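Local coordinates for putative secreted cellulose binding protein (Streptomyces coelicolor, PDB 4OY7) that uses a copper ion to cleave the glycosidic bonds of cellulose oxidatively, this chain being its lytic polysaccharide monooxygenase domain of the AA10 family, at residues G59-C69 with S127-E135; F114-P125 with W158-D169. One frame throughout, in Å; residues are numbered along the deposited sequence.

Contact 1 (G59-C69 with S127-E135); sequences GAGYVPDGTLC and SELGWDDLE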
loop_
_atom_site.group_PDB
_atom_site.type_symbol
_atom_site.label_atom_id
_atom_site.label_comp_id
_atom_site.label_asym_id
_atom_site.label_seq_id
_atom_site.Cartn_x
_atom_site.Cartn_y
_atom_site.Cartn_z
ATOM N N GLY A 59 -11.272 -9.261 6.598
ATOM C CA GLY A 59 -10.032 -8.693 7.152
ATOM C C GLY A 59 -9.584 -9.542 8.334
ATOM O O GLY A 59 -9.118 -10.671 8.137
ATOM N N ALA A 60 -9.731 -9.042 9.570
ATOM C CA ALA A 60 -9.333 -9.800 10.778
ATOM C C ALA A 60 -10.027 -11.146 10.890
ATOM O O ALA A 60 -11.248 -11.242 10.720
ATOM C CB ALA A 60 -9.590 -8.990 12.046
ATOM N N GLY A 61 -9.257 -12.189 11.187
ATOM C CA GLY A 61 -9.768 -13.533 11.293
ATOM C C GLY A 61 -9.595 -14.317 10.003
ATOM O O GLY A 61 -9.717 -15.550 10.015
ATOM N N TYR A 62 -9.335 -13.600 8.897
ATOM C CA TYR A 62 -9.098 -14.198 7.577
ATOM C C TYR A 62 -7.688 -13.881 6.998
ATOM O O TYR A 62 -7.012 -14.791 6.534
ATOM C CB TYR A 62 -10.199 -13.759 6.595
ATOM C CG TYR A 62 -9.888 -14.189 5.199
ATOM C CD1 TYR A 62 -9.909 -15.536 4.856
ATOM C CD2 TYR A 62 -9.499 -13.266 4.235
ATOM C CE1 TYR A 62 -9.580 -15.957 3.585
ATOM C CE2 TYR A 62 -9.176 -13.669 2.966
ATOM C CZ TYR A 62 -9.206 -15.019 2.649
ATOM O OH TYR A 62 -8.897 -15.440 1.382
ATOM N N VAL A 63 -7.300 -12.604 6.975
ATOM C CA VAL A 63 -5.929 -12.164 6.571
ATOM C C VAL A 63 -5.076 -12.217 7.829
ATOM O O VAL A 63 -5.342 -11.494 8.785
ATOM C CB VAL A 63 -5.944 -10.751 5.902
ATOM C CG1 VAL A 63 -4.582 -10.296 5.386
ATOM C CG2 VAL A 63 -6.948 -10.722 4.769
ATOM N N PRO A 64 -4.078 -13.114 7.871
ATOM C CA PRO A 64 -3.347 -13.261 9.132
ATOM C C PRO A 64 -2.556 -12.022 9.521
ATOM O O PRO A 64 -2.088 -11.313 8.637
ATOM C CB PRO A 64 -2.418 -14.457 8.868
ATOM C CG PRO A 64 -3.147 -15.241 7.834
ATOM C CD PRO A 64 -3.763 -14.208 6.935
ATOM N N ASP A 65 -2.445 -11.753 10.829
ATOM C CA ASP A 65 -1.571 -10.667 11.293
ATOM C C ASP A 65 -0.193 -10.860 10.683
ATOM O O ASP A 65 0.264 -11.985 10.506
ATOM C CB ASP A 65 -1.447 -10.593 12.817
ATOM C CG ASP A 65 -2.718 -10.149 13.524
ATOM O OD1 ASP A 65 -3.529 -9.434 12.930
ATOM O OD2 ASP A 65 -2.884 -10.506 14.717
ATOM N N GLY A 66 0.437 -9.754 10.300
ATOM C CA GLY A 66 1.775 -9.809 9.741
ATOM C C GLY A 66 1.851 -10.149 8.273
ATOM O O GLY A 66 2.948 -10.289 7.763
ATOM N N THR A 67 0.704 -10.272 7.589
ATOM C CA THR A 67 0.685 -10.602 6.150
ATOM C C THR A 67 -0.171 -9.648 5.322
ATOM O O THR A 67 -0.371 -9.896 4.123
ATOM C CB THR A 67 0.189 -12.020 5.881
ATOM O OG1 THR A 67 -1.227 -12.099 6.092
ATOM C CG2 THR A 67 0.924 -12.988 6.742
ATOM N N LEU A 68 -0.629 -8.561 5.939
ATOM C CA LEU A 68 -1.536 -7.653 5.238
ATOM C C LEU A 68 -0.909 -7.122 3.948
ATOM O O LEU A 68 -1.589 -6.974 2.925
ATOM C CB LEU A 68 -1.998 -6.465 6.110
ATOM C CG LEU A 68 -3.215 -6.737 7.006
ATOM C CD1 LEU A 68 -2.858 -7.826 8.010
ATOM C CD2 LEU A 68 -3.677 -5.503 7.760
ATOM N N CYS A 69 0.387 -6.824 3.993
ATOM C CA CYS A 69 1.043 -6.143 2.867
ATOM C C CYS A 69 1.288 -7.027 1.650
ATOM O O CYS A 69 1.670 -6.527 0.592
ATOM C CB CYS A 69 2.350 -5.465 3.299
ATOM S SG CYS A 69 2.157 -4.398 4.752
ATOM N N SER A 127 7.861 -3.438 14.563
ATOM C CA SER A 127 6.877 -4.382 15.068
ATOM C C SER A 127 6.002 -4.962 13.972
ATOM O O SER A 127 5.765 -4.333 12.943
ATOM C CB SER A 127 5.960 -3.683 16.055
ATOM O OG SER A 127 6.716 -3.178 17.127
ATOM N N GLU A 128 5.480 -6.153 14.237
ATOM C CA GLU A 128 4.497 -6.770 13.350
ATOM C C GLU A 128 3.301 -5.825 13.146
ATOM O O GLU A 128 2.845 -5.176 14.082
ATOM C CB GLU A 128 4.041 -8.069 13.988
ATOM C CG GLU A 128 3.049 -8.842 13.163
ATOM C CD GLU A 128 2.609 -10.125 13.828
ATOM O OE1 GLU A 128 1.696 -10.767 13.300
ATOM O OE2 GLU A 128 3.172 -10.518 14.858
ATOM N N LEU A 129 2.808 -5.772 11.916
ATOM C CA LEU A 129 1.563 -5.074 11.575
ATOM C C LEU A 129 0.386 -6.034 11.691
ATOM O O LEU A 129 0.212 -6.947 10.876
ATOM C CB LEU A 129 1.635 -4.496 10.166
ATOM C CG LEU A 129 0.371 -3.787 9.707
ATOM C CD1 LEU A 129 0.237 -2.512 10.530
ATOM C CD2 LEU A 129 0.439 -3.480 8.223
ATOM N N GLY A 130 -0.409 -5.862 12.740
ATOM C CA GLY A 130 -1.632 -6.638 12.903
ATOM C C GLY A 130 -2.860 -5.746 12.742
ATOM O O GLY A 130 -2.782 -4.521 12.826
ATOM N N TRP A 131 -4.005 -6.385 12.552
ATOM C CA TRP A 131 -5.288 -5.681 12.552
ATOM C C TRP A 131 -5.503 -4.840 13.823
ATOM O O TRP A 131 -6.041 -3.747 13.750
ATOM C CB TRP A 131 -6.456 -6.673 12.329
ATOM C CG TRP A 131 -6.450 -7.286 10.965
ATOM C CD1 TRP A 131 -5.956 -8.510 10.616
ATOM C CD2 TRP A 131 -6.873 -6.664 9.741
ATOM N NE1 TRP A 131 -6.090 -8.704 9.270
ATOM C CE2 TRP A 131 -6.669 -7.598 8.707
ATOM C CE3 TRP A 131 -7.477 -5.442 9.430
ATOM C CZ2 TRP A 131 -6.991 -7.317 7.379
ATOM C CZ3 TRP A 131 -7.790 -5.166 8.112
ATOM C CH2 TRP A 131 -7.553 -6.096 7.110
ATOM N N ASP A 132 -5.076 -5.318 14.988
ATOM C CA ASP A 132 -5.283 -4.519 16.215
ATOM C C ASP A 132 -4.316 -3.349 16.365
ATOM O O ASP A 132 -4.372 -2.612 17.346
ATOM C CB ASP A 132 -5.301 -5.394 17.474
ATOM C CG ASP A 132 -3.947 -5.904 17.881
ATOM O OD1 ASP A 132 -2.989 -5.843 17.087
ATOM O OD2 ASP A 132 -3.824 -6.411 19.041
ATOM N N ASP A 133 -3.418 -3.185 15.414
ATOM C CA ASP A 133 -2.577 -1.997 15.372
ATOM C C ASP A 133 -3.119 -0.941 14.409
ATOM O O ASP A 133 -2.514 0.116 14.288
ATOM C CB ASP A 133 -1.190 -2.387 14.902
ATOM C CG ASP A 133 -0.572 -3.422 15.773
ATOM O OD1 ASP A 133 -0.158 -4.462 15.229
ATOM O OD2 ASP A 133 -0.517 -3.201 17.014
ATOM N N LEU A 134 -4.231 -1.235 13.743
ATOM C CA LEU A 134 -4.802 -0.354 12.700
ATOM C C LEU A 134 -6.136 0.194 13.113
ATOM O O LEU A 134 -6.945 -0.522 13.732
ATOM C CB LEU A 134 -5.000 -1.130 11.408
ATOM C CG LEU A 134 -3.733 -1.398 10.602
ATOM C CD1 LEU A 134 -4.017 -2.449 9.540
ATOM C CD2 LEU A 134 -3.136 -0.124 10.013
ATOM N N GLU A 135 -6.377 1.459 12.736
ATOM C CA GLU A 135 -7.681 2.107 12.907
ATOM C C GLU A 135 -8.201 2.580 11.550
ATOM O O GLU A 135 -7.495 3.279 10.811
ATOM C CB GLU A 135 -7.572 3.292 13.875
ATOM C CG GLU A 135 -7.245 2.857 15.287
ATOM C CD GLU A 135 -7.190 4.002 16.285
ATOM O OE1 GLU A 135 -6.535 5.044 16.001
ATOM O OE2 GLU A 135 -7.752 3.816 17.397
HETATM O O HOH W 1 -4.317 -7.980 15.631
HETATM O O HOH W 2 0.525 -7.200 8.198
#
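Gly59 and Ala60 cover one face of the Trp131 indole. The CA of Gly59 comes within 3.3 Å of Trp131 CZ2, a spot where a side chain at Gly59 would collide with the ring, while Ala60 puts its backbone N over the ring centre and its CB over the five-membered ring in a CH-pi contact. Val63 follows at the rim: its carbonyl O takes the indole N-H, NE1 to O 2.9 Å, lying almost in the ring plane, which fixes how the indole is turned. Asp65, with CG anti to its carbonyl carbon (chi1 -69°), swings OD1 to the backbone N of Trp131 at 3.1 Å, the N-H arriving from above the carboxylate plane; a water donates to Asp65 OD2 and accepts from Asp132 N. In the type II turn from Pro64 to Thr67, Gly66 N donates to Leu129 O (2.9 Å), and a second water links that same oxygen to Leu68 N. Leu68 then closes the other face of the indole, its CD2 standing 3.7 Å from the centroid of the Trp131 six-membered ring, almost on the ring normal; the same methyl meets Leu134 CD1 tip to tip. Last comes Cys69, whose SG touches Leu129 CD2 and is disulfide-bonded to Cys188. Phe173 of strand 168-178 also packs on Leu68 and Leu134 and meets Trp131 with its ring about perpendicular. The whole is an indole held between the two ends of one loop segment, joining the long insertion between strands 51-52 and 92-94 to the immunoglobulin-like beta-sandwich of the AA10 domain.

Contact 2 (F114-P125 with W158-D169); sequences FRVYLTKPGWSP and WDLALPSGRSGD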
loop_
_atom_site.group_PDB
_atom_site.type_symbol
_atom_site.label_atom_id
_atom_site.label_comp_id
_atom_site.label_asym_id
_atom_site.label_seq_id
_atom_site.Cartn_x
_atom_site.Cartn_y
_atom_site.Cartn_z
ATOM N N PHE A 114 -12.536 1.887 -1.076
ATOM C CA PHE A 114 -11.217 1.893 -0.507
ATOM C C PHE A 114 -11.322 2.112 0.994
ATOM O O PHE A 114 -11.771 3.175 1.460
ATOM C CB PHE A 114 -10.398 2.991 -1.160
ATOM C CG PHE A 114 -10.148 2.760 -2.612
ATOM C CD1 PHE A 114 -11.024 3.235 -3.575
ATOM C CD2 PHE A 114 -9.023 2.064 -3.027
ATOM C CE1 PHE A 114 -10.801 3.017 -4.933
ATOM C CE2 PHE A 114 -8.797 1.827 -4.374
ATOM C CZ PHE A 114 -9.674 2.306 -5.334
ATOM N N ARG A 115 -10.915 1.098 1.749
ATOM C CA ARG A 115 -10.935 1.161 3.222
ATOM C C ARG A 115 -9.557 1.565 3.637
ATOM O O ARG A 115 -8.601 0.799 3.402
ATOM C CB ARG A 115 -11.283 -0.199 3.803
ATOM C CG ARG A 115 -12.693 -0.639 3.486
ATOM C CD ARG A 115 -12.972 -2.050 3.897
ATOM N NE ARG A 115 -14.284 -2.526 3.467
ATOM C CZ ARG A 115 -14.711 -3.763 3.651
ATOM N NH1 ARG A 115 -13.952 -4.658 4.309
ATOM N NH2 ARG A 115 -15.932 -4.096 3.225
ATOM N N VAL A 116 -9.467 2.722 4.283
ATOM C CA VAL A 116 -8.187 3.343 4.610
ATOM C C VAL A 116 -7.961 3.316 6.127
ATOM O O VAL A 116 -8.781 3.821 6.896
ATOM C CB VAL A 116 -8.129 4.789 4.081
ATOM C CG1 VAL A 116 -6.794 5.442 4.450
ATOM C CG2 VAL A 116 -8.401 4.859 2.560
ATOM N N TYR A 117 -6.825 2.755 6.532
ATOM C CA TYR A 117 -6.452 2.561 7.947
ATOM C C TYR A 117 -5.109 3.170 8.312
ATOM O O TYR A 117 -4.185 3.197 7.502
ATOM C CB TYR A 117 -6.390 1.072 8.312
ATOM C CG TYR A 117 -7.583 0.208 7.963
ATOM C CD1 TYR A 117 -7.825 -0.198 6.658
ATOM C CD2 TYR A 117 -8.408 -0.269 8.949
ATOM C CE1 TYR A 117 -8.901 -1.036 6.353
ATOM C CE2 TYR A 117 -9.483 -1.101 8.673
ATOM C CZ TYR A 117 -9.717 -1.504 7.366
ATOM O OH TYR A 117 -10.821 -2.324 7.125
ATOM N N LEU A 118 -4.970 3.596 9.562
ATOM C CA LEU A 118 -3.686 4.159 10.034
ATOM C C LEU A 118 -3.263 3.445 11.303
ATOM O O LEU A 118 -4.072 3.187 12.169
ATOM C CB LEU A 118 -3.845 5.637 10.317
ATOM C CG LEU A 118 -2.639 6.428 10.808
ATOM C CD1 LEU A 118 -1.535 6.501 9.749
ATOM C CD2 LEU A 118 -3.108 7.819 11.207
ATOM N N THR A 119 -1.987 3.110 11.376
ATOM C CA THR A 119 -1.427 2.504 12.558
ATOM C C THR A 119 -1.594 3.441 13.740
ATOM O O THR A 119 -1.455 4.652 13.641
ATOM C CB THR A 119 0.046 2.084 12.375
ATOM O OG1 THR A 119 0.838 3.211 11.956
ATOM C CG2 THR A 119 0.135 0.940 11.384
ATOM N N LYS A 120 -1.891 2.819 14.868
ATOM C CA LYS A 120 -2.150 3.546 16.116
ATOM C C LYS A 120 -0.911 4.235 16.655
ATOM O O LYS A 120 0.224 3.810 16.418
ATOM C CB LYS A 120 -2.687 2.587 17.162
ATOM C CG LYS A 120 -4.040 2.017 16.813
ATOM C CD LYS A 120 -4.500 1.020 17.855
ATOM C CE LYS A 120 -5.822 0.379 17.465
ATOM N NZ LYS A 120 -6.238 -0.727 18.374
ATOM N N PRO A 121 -1.124 5.303 17.431
ATOM C CA PRO A 121 0.003 5.938 18.074
ATOM C C PRO A 121 0.811 4.914 18.873
ATOM O O PRO A 121 0.230 4.057 19.574
ATOM C CB PRO A 121 -0.652 6.946 19.021
ATOM C CG PRO A 121 -1.999 7.170 18.464
ATOM C CD PRO A 121 -2.414 5.891 17.841
ATOM N N GLY A 122 2.128 5.021 18.786
ATOM C CA GLY A 122 3.004 4.127 19.514
ATOM C C GLY A 122 3.465 2.947 18.691
ATOM O O GLY A 122 4.508 2.366 18.995
ATOM N N TRP A 123 2.712 2.571 17.664
ATOM C CA TRP A 123 3.161 1.519 16.762
ATOM C C TRP A 123 4.325 2.011 15.937
ATOM O O TRP A 123 4.280 3.107 15.391
ATOM C CB TRP A 123 2.039 1.070 15.828
ATOM C CG TRP A 123 2.426 -0.072 14.938
ATOM C CD1 TRP A 123 2.295 -1.397 15.210
ATOM C CD2 TRP A 123 3.021 0.017 13.636
ATOM N NE1 TRP A 123 2.768 -2.154 14.158
ATOM C CE2 TRP A 123 3.207 -1.308 13.173
ATOM C CE3 TRP A 123 3.382 1.085 12.799
ATOM C CZ2 TRP A 123 3.739 -1.597 11.920
ATOM C CZ3 TRP A 123 3.926 0.783 11.542
ATOM C CH2 TRP A 123 4.085 -0.537 11.120
ATOM N N SER A 124 5.358 1.188 15.825
ATOM C CA SER A 124 6.464 1.477 14.924
ATOM C C SER A 124 6.756 0.278 14.011
ATOM O O SER A 124 6.485 -0.896 14.364
ATOM C CB SER A 124 7.691 1.915 15.700
ATOM O OG SER A 124 8.327 0.777 16.248
ATOM N N PRO A 125 7.359 0.558 12.847
ATOM C CA PRO A 125 7.502 -0.448 11.804
ATOM C C PRO A 125 8.471 -1.598 12.049
ATOM O O PRO A 125 8.490 -2.514 11.248
ATOM C CB PRO A 125 7.906 0.382 10.570
ATOM C CG PRO A 125 8.534 1.588 11.125
ATOM C CD PRO A 125 7.752 1.895 12.357
ATOM N N TRP A 158 -8.671 11.026 -4.288
ATOM C CA TRP A 158 -9.528 11.554 -3.224
ATOM C C TRP A 158 -8.699 12.287 -2.182
ATOM O O TRP A 158 -7.477 12.221 -2.204
ATOM C CB TRP A 158 -10.344 10.457 -2.564
ATOM C CG TRP A 158 -9.599 9.419 -1.764
ATOM C CD1 TRP A 158 -9.293 9.484 -0.428
ATOM C CD2 TRP A 158 -9.098 8.149 -2.225
ATOM N NE1 TRP A 158 -8.647 8.332 -0.028
ATOM C CE2 TRP A 158 -8.522 7.496 -1.106
ATOM C CE3 TRP A 158 -9.120 7.485 -3.474
ATOM C CZ2 TRP A 158 -7.955 6.233 -1.190
ATOM C CZ3 TRP A 158 -8.555 6.217 -3.565
ATOM C CH2 TRP A 158 -7.984 5.597 -2.419
ATOM N N ASP A 159 -9.363 13.012 -1.288
ATOM C CA ASP A 159 -8.668 13.734 -0.227
ATOM C C ASP A 159 -8.734 12.936 1.076
ATOM O O ASP A 159 -9.757 12.307 1.349
ATOM C CB ASP A 159 -9.324 15.092 0.027
ATOM C CG ASP A 159 -9.216 16.040 -1.147
ATOM O OD1 ASP A 159 -8.135 16.095 -1.774
ATOM O OD2 ASP A 159 -10.204 16.780 -1.393
ATOM N N LEU A 160 -7.659 12.997 1.871
ATOM C CA LEU A 160 -7.613 12.438 3.226
ATOM C C LEU A 160 -7.166 13.486 4.258
ATOM O O LEU A 160 -6.058 14.020 4.143
ATOM C CB LEU A 160 -6.647 11.247 3.264
ATOM C CG LEU A 160 -6.299 10.641 4.636
ATOM C CD1 LEU A 160 -7.557 10.173 5.377
ATOM C CD2 LEU A 160 -5.238 9.547 4.450
ATOM N N ALA A 161 -8.006 13.738 5.268
ATOM C CA ALA A 161 -7.683 14.651 6.369
ATOM C C ALA A 161 -6.923 13.864 7.412
ATOM O O ALA A 161 -7.494 12.983 8.053
ATOM C CB ALA A 161 -8.959 15.239 6.968
ATOM N N LEU A 162 -5.623 14.111 7.530
ATOM C CA LEU A 162 -4.771 13.306 8.397
ATOM C C LEU A 162 -5.022 13.721 9.848
ATOM O O LEU A 162 -5.077 14.908 10.149
ATOM C CB LEU A 162 -3.294 13.513 8.044
ATOM C CG LEU A 162 -2.905 13.077 6.622
ATOM C CD1 LEU A 162 -1.625 13.768 6.170
ATOM C CD2 LEU A 162 -2.772 11.551 6.588
ATOM N N PRO A 163 -5.153 12.748 10.758
ATOM C CA PRO A 163 -5.346 13.107 12.164
ATOM C C PRO A 163 -4.236 14.022 12.695
ATOM O O PRO A 163 -3.080 13.919 12.249
ATOM C CB PRO A 163 -5.293 11.753 12.887
ATOM C CG PRO A 163 -5.546 10.740 11.869
ATOM C CD PRO A 163 -5.098 11.291 10.559
ATOM N N SER A 164 -4.625 14.919 13.598
ATOM C CA SER A 164 -3.715 15.716 14.421
ATOM C C SER A 164 -3.123 14.889 15.555
ATOM O O SER A 164 -3.588 13.772 15.828
ATOM C CB SER A 164 -4.456 16.881 15.035
ATOM O OG SER A 164 -4.896 17.757 14.032
ATOM N N GLY A 165 -2.087 15.442 16.187
ATOM C CA GLY A 165 -1.475 14.826 17.365
ATOM C C GLY A 165 -0.598 13.627 17.068
ATOM O O GLY A 165 -0.304 12.866 17.978
ATOM N N ARG A 166 -0.178 13.461 15.822
ATOM C CA ARG A 166 0.669 12.347 15.445
ATOM C C ARG A 166 2.100 12.782 15.136
ATOM O O ARG A 166 2.358 13.911 14.670
ATOM C CB ARG A 166 0.045 11.590 14.256
ATOM C CG ARG A 166 -1.346 11.024 14.541
ATOM C CD ARG A 166 -1.336 10.001 15.674
ATOM N NE ARG A 166 -0.437 8.921 15.318
ATOM C CZ ARG A 166 -0.794 7.798 14.698
ATOM N NH1 ARG A 166 -2.079 7.496 14.439
ATOM N NH2 ARG A 166 0.145 6.930 14.380
ATOM N N SER A 167 3.031 11.872 15.407
ATOM C CA SER A 167 4.433 12.096 15.123
ATOM C C SER A 167 5.122 10.783 14.840
ATOM O O SER A 167 4.572 9.733 15.151
ATOM C CB SER A 167 5.098 12.788 16.299
ATOM O OG SER A 167 5.175 11.932 17.430
ATOM N N GLY A 168 6.314 10.858 14.250
ATOM C CA GLY A 168 7.114 9.680 13.970
ATOM C C GLY A 168 6.516 8.785 12.898
ATOM O O GLY A 168 5.604 9.172 12.151
ATOM N N ASP A 169 7.056 7.576 12.802
ATOM C CA ASP A 169 6.694 6.669 11.725
ATOM C C ASP A 169 5.309 6.084 11.953
ATOM O O ASP A 169 4.861 5.929 13.090
ATOM C CB ASP A 169 7.694 5.500 11.646
ATOM C CG ASP A 169 9.072 5.901 11.117
ATOM O OD1 ASP A 169 9.196 6.940 10.437
ATOM O OD2 ASP A 169 10.032 5.114 11.334
HETATM O O HOH W 3 -4.542 5.407 14.047
HETATM O O HOH W 4 6.272 5.222 15.305
#
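Phe114 and Trp158 pack closely at the interior end of this contact: the ring planes are inclined at 35°, and Trp158 CH2 stands over one face of the phenyl, toward its rim, 3.6 Å from Phe114 CG. Trp158 also runs past Val116, whose CG2 lies 4.0 Å from Trp158 CZ2, and its own indole N-H is taken by Gln138. Phe114 stacks on Trp176 as well, so this end belongs to a large aromatic cluster, with the Phe114 side chain about 10 Å from the bound copper. Packing thins along the strands: Val116 CG1 and Leu160 CD2 are 4.4 Å from each other, then Leu118 CD2 meets Pro163 CG tip to tip. Toward solvent, at exposed Pro121 and partly exposed Arg166, the contact turns polar. Arg166, bent at chi2 and chi3 (-62° and -59°), curls so that NH1 and NH2 both grip Thr119 O end-on, at 3.0 and 2.9 Å, with that oxygen near the guanidinium plane. Pro121 N lies over one face of the group, and a water bonded to Leu118 O accepts a weak bond from NH1. Farther along the chain, the buried Pro125 sets CD against Asp169 CB, and a second water bridges Trp123 O and Asp169 O. A leucine in place of Arg166 would probably leave Thr119 O without both N-H donors of the guanidinium. The chemistry thus changes along the contact: apolar and aromatic side chains meet between the two sheets of the beta-sandwich, whereas at the far end one guanidinium serves a single strand-end carbonyl and a water links two others.

How the contacts relate
Contacts 1 and 2 have centres 15 Å apart and alternate along the chain: 59-69, 114-125, 127-135, 158-169. Strands 112-119 and 134-141, consecutive in sequence and antiparallel neighbours in the mixed sheet, join them directly. Asp133 O lies 2.8 Å from Lys120 N, and Glu135 O the same distance from Leu118 N, both probable hydrogen bonds; Asp133 also packs on Trp123. Contact 1 adds the long loop region to this sheet, whereas contact 2 spans from it to strand 155-161 of the four-stranded sheet. The 127-135 segment, paired to strand 112-119, therefore relays between the loop 59-69 and the sandwich within a single monooxygenase domain.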